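Local coordinates for protein beta-ketothiolase BktB (Ralstonia eutropha, PDB 4NZS) that catalyses the Claisen-type condensation of acetyl-CoA with propionyl-CoA or a second acetyl-CoA, giving the beta-ketoacyl-CoA precursors of polyhydroxyalkanoate, at residues Tyr130-Ala135 with Ala144-Met149; Tyr379-Met384 with Gly391-Phe396; Val165-Val170 with Gly246-Gly251. All coordinates share one frame; numbering follows the deposited sequence.

Contact 1: residues Tyr130-Ala135 with Ala144-Met149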
loop_
_atom_site.group_PDB
_atom_site.type_symbol
_atom_site.label_atom_id
_atom_site.label_comp_id
_atom_site.label_asym_id
_atom_site.label_seq_id
_atom_site.Cartn_x
_atom_site.Cartn_y
_atom_site.Cartn_z
ATOM N N TYR A 130 -1.288 -6.879 -5.948
ATOM C CA TYR A 130 -0.423 -5.808 -6.330
ATOM C C TYR A 130 0.829 -5.750 -5.439
ATOM O O TYR A 130 0.716 -5.871 -4.209
ATOM C CB TYR A 130 -1.186 -4.536 -6.140
ATOM C CG TYR A 130 -2.274 -4.402 -7.150
ATOM C CD1 TYR A 130 -3.497 -5.054 -7.018
ATOM C CD2 TYR A 130 -2.060 -3.657 -8.268
ATOM C CE1 TYR A 130 -4.475 -4.882 -7.980
ATOM C CE2 TYR A 130 -3.018 -3.514 -9.226
ATOM C CZ TYR A 130 -4.198 -4.114 -9.107
ATOM O OH TYR A 130 -5.065 -3.917 -10.135
ATOM N N LEU A 131 2.014 -5.590 -6.040
ATOM C CA LEU A 131 3.251 -5.402 -5.275
ATOM C C LEU A 131 3.445 -3.941 -5.139
ATOM O O LEU A 131 3.025 -3.209 -6.012
ATOM C CB LEU A 131 4.516 -5.853 -6.006
ATOM C CG LEU A 131 4.582 -7.102 -6.856
ATOM C CD1 LEU A 131 5.966 -7.148 -7.508
ATOM C CD2 LEU A 131 4.343 -8.284 -5.949
ATOM N N ALA A 132 4.107 -3.526 -4.065
ATOM C CA ALA A 132 4.533 -2.142 -3.873
ATOM C C ALA A 132 6.017 -2.162 -3.864
ATOM O O ALA A 132 6.595 -2.481 -2.834
ATOM C CB ALA A 132 4.044 -1.594 -2.560
ATOM N N PRO A 133 6.630 -1.841 -5.013
ATOM C CA PRO A 133 8.053 -2.113 -5.149
ATOM C C PRO A 133 8.884 -1.175 -4.321
ATOM O O PRO A 133 9.972 -1.495 -3.966
ATOM C CB PRO A 133 8.309 -1.905 -6.650
ATOM C CG PRO A 133 7.128 -1.136 -7.173
ATOM C CD PRO A 133 5.999 -1.320 -6.257
ATOM N N ALA A 134 8.356 -0.025 -3.968
ATOM C CA ALA A 134 9.097 0.930 -3.161
ATOM C C ALA A 134 8.737 0.917 -1.664
ATOM O O ALA A 134 9.137 1.804 -0.913
ATOM C CB ALA A 134 8.893 2.351 -3.720
ATOM N N ALA A 135 8.016 -0.079 -1.197
ATOM C CA ALA A 135 7.649 -0.056 0.234
ATOM C C ALA A 135 8.808 -0.395 1.162
ATOM O O ALA A 135 8.830 0.056 2.272
ATOM C CB ALA A 135 6.501 -0.982 0.483
ATOM N N ALA A 144 4.339 6.927 -6.802
ATOM C CA ALA A 144 4.885 5.604 -6.878
ATOM C C ALA A 144 3.768 4.642 -7.261
ATOM O O ALA A 144 2.618 5.045 -7.480
ATOM C CB ALA A 144 5.489 5.238 -5.543
ATOM N N GLY A 145 4.117 3.369 -7.305
ATOM C CA GLY A 145 3.370 2.398 -8.017
ATOM C C GLY A 145 2.918 1.250 -7.191
ATOM O O GLY A 145 3.500 0.891 -6.166
ATOM N N LEU A 146 1.862 0.658 -7.704
ATOM C CA LEU A 146 1.288 -0.535 -7.193
ATOM C C LEU A 146 1.128 -1.368 -8.422
ATOM O O LEU A 146 0.275 -1.074 -9.262
ATOM C CB LEU A 146 -0.053 -0.174 -6.596
ATOM C CG LEU A 146 -0.225 -0.574 -5.136
ATOM C CD1 LEU A 146 1.062 -0.467 -4.306
ATOM C CD2 LEU A 146 -1.349 0.270 -4.558
ATOM N N VAL A 147 1.984 -2.364 -8.567
ATOM C CA VAL A 147 2.046 -3.166 -9.790
ATOM C C VAL A 147 1.067 -4.316 -9.734
ATOM O O VAL A 147 1.059 -5.057 -8.749
ATOM C CB VAL A 147 3.450 -3.743 -9.944
ATOM C CG1 VAL A 147 3.520 -4.738 -11.095
ATOM C CG2 VAL A 147 4.456 -2.611 -10.121
ATOM N N ASP A 148 0.262 -4.457 -10.795
ATOM C CA ASP A 148 -0.641 -5.601 -10.999
ATOM C C ASP A 148 0.113 -6.859 -11.421
ATOM O O ASP A 148 0.626 -6.953 -12.494
ATOM C CB ASP A 148 -1.704 -5.249 -12.012
ATOM C CG ASP A 148 -2.737 -6.306 -12.175
ATOM O OD1 ASP A 148 -2.537 -7.431 -11.654
ATOM O OD2 ASP A 148 -3.814 -6.015 -12.785
ATOM N N MET A 149 0.124 -7.864 -10.567
ATOM C CA MET A 149 1.032 -9.000 -10.731
ATOM C C MET A 149 0.488 -9.986 -11.727
ATOM O O MET A 149 1.219 -10.758 -12.377
ATOM C CB MET A 149 1.230 -9.667 -9.353
ATOM C CG MET A 149 2.533 -10.426 -9.231
ATOM S SD MET A 149 3.945 -9.355 -9.569
ATOM C CE MET A 149 5.372 -10.409 -9.517
#
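Tyr130 lays its ring beside Asp148, its non-hydrogen-bonded partner across two short antiparallel strands. The CE2 side of the ring meets the aspartate methylene, Tyr130 CE2 to Asp148 CB 3.5 Å, and the planes of ring and carboxylate are 37° apart. With CG of Tyr130 anti to its own carbonyl carbon (chi1 -70°), the ring runs along the opposite strand and brings an edge to the carbonyl of Leu146. Ala132 CB meets Leu146 CD1 at 3.6 Å. Gly142 of the third subunit takes both polar ends, its O bonding Tyr130 OH and its N Asp148 OD2, while Asp148 OD1 forms a salt bridge with Arg136 of the second.

On the face of Leu131 and Val147, the Met149 side chain comes in from the start of the helix and crosses Leu131 at a slant. The sulphur sits against the leucine branch point, Met149 SD to Leu131 CG 3.6 Å, and CD1 touches both SD and CE. Pro133 CD lies 3.3 Å from Gly145 O.

Leu131 and Val147 form the hydrogen-bonded pair, both bonds 2.9 Å: Leu131 N to Val147 O and Val147 N to Leu131 O. This small hairpin stands far from the chain's centre and is extended on both sides by other subunits: strand 130-132 pairs with a strand of the second subunit, strand 144-148 with one of the third, and helix 149-153 follows directly, with Asp148 as its N-cap.

Contact 2: residues Tyr379-Met384 with Gly391-Phe396; sequences YALVTM and GIAAIF
Val382 and Phe396 meet diagonally across two antiparallel strands, with Val382 CG2 in the plane of the phenyl ring at its edge, 3.4 Å from Phe396 CE1. Phe396 has CG anti to its carbonyl carbon (chi1 -45°), which swings the ring back along the neighbouring strand, past Ala380 to the valine. Ala380, Val382, Met384, Ile392, Ala394 and Phe396 share this face of the sheet.

At its far end Met384 and Ile392 lie side by side and point the same way. The methionine chain leaves between its backbone N and carbonyl carbon (chi1 63°) and bends again at chi2, bringing the methyl group alongside the isoleucine CG2; Met384 CE to Ile392 CG2, 3.5 Å, is tight for two carbons.

On the reverse face, Leu381 leans across so that CD1 touches Ile395 CG2 at 3.7 Å and the carbonyl oxygen of Ala394 at 3.6 Å. Thr383 turns OG1 anti to its backbone N, directing the hydroxyl across to the neighbouring strand, at Ile392 O. Their separation is implausibly short, so the exact geometry of that bond is doubtful. The same carbonyl accepts Met384 N at 3.2 Å.

Backbone bonds join Ala380 with Phe396, Val382 with Ala394 and Met384 with Ile392; among them Ala394 N to Val382 O is 3.0 Å, though Ala380 N to Phe396 O is weak in angle. Strand 319-322 flanks one side and strand 280-289 the other, while helix 299-310 covers the Leu381, Thr383 and Ile395 face. The arrangement is the C-terminal beta hairpin of the thiolase fold, whose Met384 end reaches the active site: its side chain is about 5 Å from those of Cys95, the probable acyl-carrying cysteine, and Cys385, the predicted proton acceptor.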
loop_
_atom_site.group_PDB
_atom_site.type_symbol
_atom_site.label_atom_id
_atom_site.label_comp_id
_atom_site.label_asym_id
_atom_site.label_seq_id
_atom_site.Cartn_x
_atom_site.Cartn_y
_atom_site.Cartn_z
ATOM N N TYR A 379 -5.245 -43.984 -27.037
ATOM C CA TYR A 379 -4.200 -42.930 -26.913
ATOM C C TYR A 379 -4.710 -41.450 -26.793
ATOM O O TYR A 379 -5.779 -41.100 -27.308
ATOM C CB TYR A 379 -3.156 -43.063 -28.038
ATOM C CG TYR A 379 -2.614 -44.476 -28.276
ATOM C CD1 TYR A 379 -2.777 -45.504 -27.331
ATOM C CD2 TYR A 379 -1.912 -44.779 -29.448
ATOM C CE1 TYR A 379 -2.281 -46.782 -27.562
ATOM C CE2 TYR A 379 -1.410 -46.053 -29.679
ATOM C CZ TYR A 379 -1.595 -47.045 -28.731
ATOM O OH TYR A 379 -1.105 -48.307 -28.950
ATOM N N ALA A 380 -3.911 -40.605 -26.116
ATOM C CA ALA A 380 -4.338 -39.267 -25.618
ATOM C C ALA A 380 -3.224 -38.192 -25.536
ATOM O O ALA A 380 -2.132 -38.462 -25.040
ATOM C CB ALA A 380 -4.979 -39.424 -24.254
ATOM N N LEU A 381 -3.535 -36.977 -26.006
ATOM C CA LEU A 381 -2.581 -35.859 -26.069
ATOM C C LEU A 381 -3.042 -34.560 -25.392
ATOM O O LEU A 381 -3.976 -33.893 -25.845
ATOM C CB LEU A 381 -2.242 -35.510 -27.516
ATOM C CG LEU A 381 -1.496 -34.169 -27.732
ATOM C CD1 LEU A 381 -0.053 -34.244 -27.283
ATOM C CD2 LEU A 381 -1.531 -33.737 -29.182
ATOM N N VAL A 382 -2.303 -34.174 -24.361
ATOM C CA VAL A 382 -2.440 -32.876 -23.752
ATOM C C VAL A 382 -1.167 -32.105 -24.042
ATOM O O VAL A 382 -0.054 -32.623 -23.940
ATOM C CB VAL A 382 -2.697 -32.925 -22.208
ATOM C CG1 VAL A 382 -4.191 -32.927 -21.897
ATOM C CG2 VAL A 382 -2.053 -34.136 -21.554
ATOM N N THR A 383 -1.356 -30.849 -24.404
ATOM C CA THR A 383 -0.259 -29.929 -24.558
ATOM C C THR A 383 -0.770 -28.505 -24.352
ATOM O O THR A 383 -1.977 -28.241 -24.333
ATOM C CB THR A 383 0.309 -30.080 -25.963
ATOM O OG1 THR A 383 1.447 -29.226 -26.123
ATOM C CG2 THR A 383 -0.766 -29.714 -26.981
ATOM N N MET A 384 0.152 -27.574 -24.194
ATOM C CA MET A 384 -0.197 -26.157 -24.239
ATOM C C MET A 384 1.051 -25.328 -24.494
ATOM O O MET A 384 2.192 -25.825 -24.294
ATOM C CB MET A 384 -0.859 -25.681 -22.928
ATOM C CG MET A 384 0.037 -25.770 -21.692
ATOM S SD MET A 384 -0.525 -27.152 -20.704
ATOM C CE MET A 384 0.581 -27.220 -19.346
ATOM N N GLY A 391 6.696 -24.616 -24.806
ATOM C CA GLY A 391 5.608 -25.546 -25.104
ATOM C C GLY A 391 5.807 -26.766 -24.214
ATOM O O GLY A 391 6.940 -27.053 -23.816
ATOM N N ILE A 392 4.723 -27.462 -23.841
ATOM C CA ILE A 392 4.858 -28.759 -23.129
ATOM C C ILE A 392 3.870 -29.731 -23.682
ATOM O O ILE A 392 2.862 -29.302 -24.262
ATOM C CB ILE A 392 4.700 -28.654 -21.575
ATOM C CG1 ILE A 392 5.418 -29.842 -20.861
ATOM C CG2 ILE A 392 3.223 -28.541 -21.176
ATOM C CD1 ILE A 392 5.745 -29.630 -19.384
ATOM N N ALA A 393 4.163 -31.036 -23.517
ATOM C CA ALA A 393 3.279 -32.107 -24.001
ATOM C C ALA A 393 3.527 -33.437 -23.347
ATOM O O ALA A 393 4.659 -33.838 -23.107
ATOM C CB ALA A 393 3.442 -32.287 -25.482
ATOM N N ALA A 394 2.446 -34.157 -23.117
ATOM C CA ALA A 394 2.544 -35.541 -22.743
ATOM C C ALA A 394 1.497 -36.319 -23.502
ATOM O O ALA A 394 0.536 -35.737 -24.052
ATOM C CB ALA A 394 2.323 -35.682 -21.255
ATOM N N ILE A 395 1.695 -37.635 -23.565
ATOM C CA ILE A 395 0.640 -38.514 -24.074
ATOM C C ILE A 395 0.470 -39.724 -23.167
ATOM O O ILE A 395 1.446 -40.223 -22.597
ATOM C CB ILE A 395 0.852 -38.943 -25.546
ATOM C CG1 ILE A 395 2.258 -39.475 -25.777
ATOM C CG2 ILE A 395 0.657 -37.775 -26.498
ATOM C CD1 ILE A 395 2.254 -40.689 -26.659
ATOM N N PHE A 396 -0.786 -40.150 -23.035
ATOM C CA PHE A 396 -1.165 -41.287 -22.208
ATOM C C PHE A 396 -1.968 -42.270 -23.014
ATOM O O PHE A 396 -2.468 -41.966 -24.110
ATOM C CB PHE A 396 -2.062 -40.863 -21.060
ATOM C CG PHE A 396 -1.601 -39.633 -20.361
ATOM C CD1 PHE A 396 -1.898 -38.381 -20.883
ATOM C CD2 PHE A 396 -0.864 -39.720 -19.191
ATOM C CE1 PHE A 396 -1.479 -37.237 -20.246
ATOM C CE2 PHE A 396 -0.443 -38.578 -18.551
ATOM C CZ PHE A 396 -0.758 -37.337 -19.079
#

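Contact 3: residues Val165-Val170 with Gly246-Gly251; sequences VTAENV and GTVTAG
Glu168 reaches from its helix to the loop at Thr247 and Val248, and its carboxylate gathers hydrogen bonds from both residues. OE2 accepts two backbone amides, Thr247 N at 2.8 Å and Val248 N at 3.0 Å, the second almost straight at 175°. Both come in on the syn side but from opposite faces of the carboxylate plane, tilted out of it by 22° and 35°. OE1 takes the Thr247 hydroxyl on its syn lone pair, Thr247 OG1 to Glu168 OE1 2.8 Å, and a weak bond from Thr247 N. With three donors placed around it, the carboxylate is fixed in rotation, and the amides would be expected to favour its charged form. The glutamate chain, bent at chi2, turns its end toward the loop.

This joins helix 163-173 to an irregular loop between strands 217-219 and 257-267 of the thiolase N-terminal domain, with 75 residues between the two segments: one side chain bridges successive main-chain amides of a segment without regular structure. Helix 178-197 adds a second grip on the threonine, as Gln181 NE2 also bonds to Thr247 OG1.

Apolar contact comes from Val248, whose CG2 branch meets Ala167 CB at 3.7 Å. Separately, the same methyl makes a close contact with a carboxylate oxygen, Glu168 OE1 to Val248 CG2 3.2 Å. Ala328 of helix 327-336 packs on both Ala167 and Val248, and the Ala167 side chain lies about 9 Å from that of Cys385, a predicted proton acceptor.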
loop_
_atom_site.group_PDB
_atom_site.type_symbol
_atom_site.label_atom_id
_atom_site.label_comp_id
_atom_site.label_asym_id
_atom_site.label_seq_id
_atom_site.Cartn_x
_atom_site.Cartn_y
_atom_site.Cartn_z
ATOM N N VAL A 165 -0.689 -9.903 -27.651
ATOM C CA VAL A 165 0.125 -9.331 -28.700
ATOM C C VAL A 165 0.844 -10.454 -29.434
ATOM O O VAL A 165 0.843 -10.484 -30.661
ATOM C CB VAL A 165 1.122 -8.295 -28.175
ATOM C CG1 VAL A 165 1.996 -7.811 -29.321
ATOM C CG2 VAL A 165 0.387 -7.133 -27.522
ATOM N N THR A 166 1.415 -11.406 -28.696
ATOM C CA THR A 166 2.028 -12.552 -29.351
ATOM C C THR A 166 0.989 -13.348 -30.124
ATOM O O THR A 166 1.333 -14.123 -31.022
ATOM C CB THR A 166 2.820 -13.497 -28.400
ATOM O OG1 THR A 166 1.942 -14.327 -27.643
ATOM C CG2 THR A 166 3.691 -12.734 -27.500
ATOM N N ALA A 167 -0.279 -13.198 -29.775
ATOM C CA ALA A 167 -1.308 -13.955 -30.486
ATOM C C ALA A 167 -1.425 -13.463 -31.936
ATOM O O ALA A 167 -1.211 -14.235 -32.873
ATOM C CB ALA A 167 -2.633 -13.854 -29.772
ATOM N N GLU A 168 -1.704 -12.169 -32.097
ATOM C CA GLU A 168 -1.682 -11.514 -33.404
ATOM C C GLU A 168 -0.545 -12.080 -34.234
ATOM O O GLU A 168 -0.739 -12.478 -35.381
ATOM C CB GLU A 168 -1.541 -9.993 -33.265
ATOM C CG GLU A 168 -2.616 -9.310 -32.421
ATOM C CD GLU A 168 -4.014 -9.485 -32.968
ATOM O OE1 GLU A 168 -4.202 -10.460 -33.698
ATOM O OE2 GLU A 168 -4.931 -8.672 -32.678
ATOM N N ASN A 169 0.631 -12.176 -33.633
ATOM C CA ASN A 169 1.816 -12.639 -34.372
ATOM C C ASN A 169 1.658 -14.017 -35.022
ATOM O O ASN A 169 2.065 -14.231 -36.164
ATOM C CB ASN A 169 3.057 -12.628 -33.475
ATOM C CG ASN A 169 3.557 -11.237 -33.191
ATOM O OD1 ASN A 169 2.987 -10.246 -33.663
ATOM N ND2 ASN A 169 4.624 -11.144 -32.384
ATOM N N VAL A 170 1.070 -14.940 -34.285
ATOM C CA VAL A 170 0.974 -16.308 -34.733
ATOM C C VAL A 170 -0.216 -16.394 -35.643
ATOM O O VAL A 170 -0.241 -17.204 -36.571
ATOM C CB VAL A 170 0.861 -17.276 -33.537
ATOM C CG1 VAL A 170 0.418 -18.669 -33.956
ATOM C CG2 VAL A 170 2.206 -17.383 -32.860
ATOM N N GLY A 246 -6.177 -5.412 -35.903
ATOM C CA GLY A 246 -6.492 -6.309 -34.816
ATOM C C GLY A 246 -7.301 -7.526 -35.224
ATOM O O GLY A 246 -8.189 -7.461 -36.071
ATOM N N THR A 247 -6.987 -8.668 -34.635
ATOM C CA THR A 247 -7.901 -9.799 -34.756
ATOM C C THR A 247 -8.310 -10.328 -33.379
ATOM O O THR A 247 -9.444 -10.742 -33.200
ATOM C CB THR A 247 -7.364 -10.923 -35.688
ATOM O OG1 THR A 247 -6.361 -11.696 -35.016
ATOM C CG2 THR A 247 -6.794 -10.345 -36.996
ATOM N N VAL A 248 -7.422 -10.276 -32.392
ATOM C CA VAL A 248 -7.688 -10.937 -31.127
ATOM C C VAL A 248 -8.569 -10.065 -30.218
ATOM O O VAL A 248 -8.311 -8.874 -30.052
ATOM C CB VAL A 248 -6.362 -11.323 -30.439
ATOM C CG1 VAL A 248 -6.605 -12.001 -29.105
ATOM C CG2 VAL A 248 -5.525 -12.232 -31.336
ATOM N N THR A 249 -9.596 -10.693 -29.632
ATOM C CA THR A 249 -10.605 -10.038 -28.777
ATOM C C THR A 249 -10.693 -10.637 -27.335
ATOM O O THR A 249 -10.009 -11.612 -26.983
ATOM C CB THR A 249 -12.035 -10.156 -29.397
ATOM O OG1 THR A 249 -12.459 -11.536 -29.437
ATOM C CG2 THR A 249 -12.094 -9.584 -30.797
ATOM N N ALA A 250 -11.561 -10.051 -26.517
ATOM C CA ALA A 250 -11.980 -10.676 -25.257
ATOM C C ALA A 250 -12.709 -11.993 -25.558
ATOM O O ALA A 250 -12.402 -13.051 -24.968
ATOM C CB ALA A 250 -12.870 -9.722 -24.488
ATOM N N GLY A 251 -13.648 -11.914 -26.510
ATOM C CA GLY A 251 -14.408 -13.056 -26.997
ATOM C C GLY A 251 -13.599 -14.276 -27.411
ATOM O O GLY A 251 -13.987 -15.411 -27.083
#

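Contact 2 is the most central of the three, its centre about 12 Å from that of the chain; contact 3 is intermediate and partly buried, and the centre of contact 1 stands about 27 Å out, where other subunits pack against it. Contacts 1 and 2 are both antiparallel hairpins, on opposite sides of the chain's centre, but one belongs to the assembly interface and the other to the large mixed sheet, untouched by other chains. Contact 3 instead ties a helix to a loop through one carboxylate. None touches another: nearest atoms of contacts 2 and 3 are about 11 Å apart, though both approach Cys385. Contacts 1 and 3 belong to the N-terminal thiolase domain, contact 2 to the C-terminal one.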